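Long-range contact in putative acyl-CoA dehydrogenase (Burkholderia xenovorans, PDB 5JSC), which belongs to the acyl-CoA dehydrogenase family of flavoproteins and binds flavin-adenine dinucleotide in a four-chain assembly: residues M111-S116 and A140-F144. Residue numbers count along the deposited sequence, not the author numbering.
Sequences MQGLGS and AIAAF. With FAD (flavin-adenine dinucleotide), chain M.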
loop_
_atom_site.group_PDB
_atom_site.type_symbol
_atom_site.label_atom_id
_atom_site.label_comp_id
_atom_site.label_asym_id
_atom_site.label_seq_id
_atom_site.Cartn_x
_atom_site.Cartn_y
_atom_site.Cartn_z
ATOM N N MET C 111 9.488 16.076 26.850
ATOM C CA MET C 111 10.278 17.293 26.731
ATOM C C MET C 111 11.246 17.482 27.886
ATOM O O MET C 111 12.265 18.155 27.711
ATOM C CB MET C 111 9.370 18.515 26.611
ATOM C CG MET C 111 8.640 18.572 25.279
ATOM S SD MET C 111 9.726 18.340 23.853
ATOM C CE MET C 111 11.009 19.565 24.178
ATOM N N GLN C 112 10.969 16.897 29.053
ATOM C CA GLN C 112 11.975 16.908 30.105
ATOM C C GLN C 112 13.197 16.096 29.703
ATOM O O GLN C 112 14.306 16.396 30.147
ATOM C CB GLN C 112 11.381 16.376 31.408
ATOM C CG GLN C 112 10.269 17.250 31.974
ATOM C CD GLN C 112 10.732 18.667 32.240
ATOM O OE1 GLN C 112 10.470 19.571 31.446
ATOM N NE2 GLN C 112 11.428 18.872 33.365
ATOM N N GLY C 113 13.015 15.072 28.871
ATOM C CA GLY C 113 14.125 14.335 28.304
ATOM C C GLY C 113 14.801 15.081 27.165
ATOM O O GLY C 113 15.977 15.435 27.261
ATOM N N LEU C 114 14.063 15.331 26.077
ATOM C CA LEU C 114 14.671 15.955 24.901
ATOM C C LEU C 114 15.274 17.318 25.235
ATOM O O LEU C 114 16.380 17.645 24.778
ATOM C CB LEU C 114 13.623 16.085 23.790
ATOM C CG LEU C 114 14.109 16.788 22.516
ATOM C CD1 LEU C 114 15.189 15.974 21.823
ATOM C CD2 LEU C 114 12.925 17.045 21.578
ATOM N N GLY C 115 14.572 18.120 26.038
ATOM C CA GLY C 115 15.042 19.452 26.377
ATOM C C GLY C 115 16.272 19.479 27.253
ATOM O O GLY C 115 16.997 20.481 27.249
ATOM N N SER C 116 16.523 18.420 28.026
ATOM C CA SER C 116 17.719 18.376 28.854
ATOM C C SER C 116 18.798 17.453 28.312
ATOM O O SER C 116 19.904 17.444 28.859
ATOM C CB SER C 116 17.372 17.942 30.288
ATOM O OG SER C 116 16.949 16.583 30.335
ATOM N N ALA C 140 11.932 22.514 36.935
ATOM C CA ALA C 140 12.339 23.322 35.790
ATOM C C ALA C 140 11.851 22.641 34.525
ATOM O O ALA C 140 12.091 21.446 34.335
ATOM C CB ALA C 140 13.858 23.499 35.716
ATOM N N ILE C 141 11.178 23.404 33.665
ATOM C CA ILE C 141 10.643 22.895 32.408
ATOM C C ILE C 141 11.667 23.137 31.304
ATOM O O ILE C 141 12.127 24.271 31.108
ATOM C CB ILE C 141 9.296 23.569 32.085
ATOM C CG1 ILE C 141 8.274 23.237 33.182
ATOM C CG2 ILE C 141 8.788 23.138 30.716
ATOM C CD1 ILE C 141 6.932 23.927 33.008
ATOM N N ALA C 142 12.027 22.075 30.583
ATOM C CA ALA C 142 13.084 22.104 29.578
ATOM C C ALA C 142 12.513 22.297 28.180
ATOM O O ALA C 142 11.337 22.034 27.922
ATOM C CB ALA C 142 13.902 20.806 29.623
ATOM N N ALA C 143 13.380 22.738 27.266
ATOM C CA ALA C 143 13.007 22.906 25.865
ATOM C C ALA C 143 14.248 22.789 24.989
ATOM O O ALA C 143 15.369 23.061 25.427
ATOM C CB ALA C 143 12.306 24.248 25.632
ATOM N N PHE C 144 14.015 22.402 23.737
ATOM C CA PHE C 144 15.042 22.047 22.755
ATOM C C PHE C 144 14.778 22.903 21.523
ATOM O O PHE C 144 13.794 22.674 20.815
ATOM C CB PHE C 144 14.935 20.553 22.442
ATOM C CG PHE C 144 15.953 20.016 21.468
ATOM C CD1 PHE C 144 17.220 19.652 21.897
ATOM C CD2 PHE C 144 15.608 19.770 20.139
ATOM C CE1 PHE C 144 18.143 19.110 21.019
ATOM C CE2 PHE C 144 16.530 19.216 19.255
ATOM C CZ PHE C 144 17.797 18.890 19.697
HETATM P PA FAD M . 10.748 21.173 6.018
HETATM O O1A FAD M . 12.150 21.085 6.490
HETATM O O2A FAD M . 10.393 22.335 5.088
HETATM O O5B FAD M . 10.380 19.792 5.324
HETATM C C5B FAD M . 9.103 19.642 4.674
HETATM C C4B FAD M . 9.005 18.192 4.280
HETATM O O4B FAD M . 10.022 17.904 3.303
HETATM C C3B FAD M . 9.302 17.194 5.390
HETATM O O3B FAD M . 8.203 17.007 6.286
HETATM C C2B FAD M . 9.664 15.938 4.594
HETATM O O2B FAD M . 8.477 15.247 4.203
HETATM C C1B FAD M . 10.347 16.529 3.349
HETATM N N9A FAD M . 11.801 16.415 3.317
HETATM C C8A FAD M . 12.694 16.916 4.228
HETATM N N7A FAD M . 13.950 16.741 3.898
HETATM C C5A FAD M . 13.881 16.073 2.682
HETATM C C6A FAD M . 14.872 15.610 1.797
HETATM N N6A FAD M . 16.185 15.732 2.021
HETATM N N1A FAD M . 14.467 14.993 0.664
HETATM C C2A FAD M . 13.153 14.846 0.447
HETATM N N3A FAD M . 12.128 15.243 1.209
HETATM C C4A FAD M . 12.563 15.859 2.317
HETATM N N1 FAD M . 11.539 21.645 16.541
HETATM C C2 FAD M . 12.411 21.981 17.542
HETATM O O2 FAD M . 13.531 22.465 17.304
HETATM N N3 FAD M . 12.044 21.794 18.849
HETATM C C4 FAD M . 10.839 21.279 19.284
HETATM O O4 FAD M . 10.577 21.236 20.483
HETATM C C4X FAD M . 9.940 20.900 18.234
HETATM N N5 FAD M . 8.755 20.467 18.566
HETATM C C5X FAD M . 7.819 20.295 17.559
HETATM C C6 FAD M . 6.507 19.986 17.912
HETATM C C7 FAD M . 5.505 19.904 16.952
HETATM C C7M FAD M . 4.090 19.613 17.383
HETATM C C8 FAD M . 5.827 20.114 15.597
HETATM C C8M FAD M . 4.769 20.039 14.523
HETATM C C9 FAD M . 7.140 20.403 15.241
HETATM C C9A FAD M . 8.136 20.503 16.208
HETATM N N10 FAD M . 9.454 20.894 15.889
HETATM C C10 FAD M . 10.371 21.131 16.883
HETATM C "C1'" FAD M . 9.789 21.197 14.491
HETATM C "C2'" FAD M . 10.029 19.952 13.643
HETATM O "O2'" FAD M . 11.246 19.308 14.016
HETATM C "C3'" FAD M . 10.096 20.353 12.170
HETATM O "O3'" FAD M . 8.781 20.762 11.822
HETATM C "C4'" FAD M . 10.553 19.230 11.240
HETATM O "O4'" FAD M . 11.948 18.996 11.441
HETATM C "C5'" FAD M . 10.281 19.556 9.786
HETATM O "O5'" FAD M . 10.927 20.811 9.485
HETATM P P FAD M . 10.030 21.904 8.686
HETATM O O1P FAD M . 8.715 22.110 9.354
HETATM O O2P FAD M . 10.849 23.143 8.487
HETATM O O3P FAD M . 9.763 21.229 7.266
#
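Leu114 lays its CD1 methyl over one face of the Phe144 ring, 4.0 Å from the ring centroid and 7° off its normal, a CH-pi contact backed by Leu114 CG at 3.9 Å from Phe144 CB. Met111, one turn back on the helix, brings its CE to 4.4 Å from the same Phe144 CB. Gly115, next along the helix after Leu114, lets the extended chain come close: its CA is 4.0 Å from Ala143 CA, and a CB here would clash with Ala143 N and Ala142 CB. The Ala142 methyl points at the helix backbone, with its CB 3.6 Å from Gly115 C and 3.7 Å from Met111 O. At the end of the contact away from the flavin, the Gln112 carboxamide hydrogen-bonds to the loop backbone through both its ends: Ala142 N donates to Gln112 OE1 (3.1 Å), and Gln112 NE2 donates to Ala140 O (2.8 Å). These contacts lie on the same segment that brings Phe144 to the cofactor, where FAD N3 donates a nearly straight hydrogen bond to Phe144 O (2.8 Å), a backbone contact with the flavin ring. Gln112 NE2 also bonds to Val135 O of helix 125-136, and Ile141 packs on helix 53-66. The whole contact is buried where helix 103-122 of the N-terminal helical domain meets the beta domain, as 140-144 leads from helix 125-136 into strand 144-145, which pairs in parallel with strand 186-192.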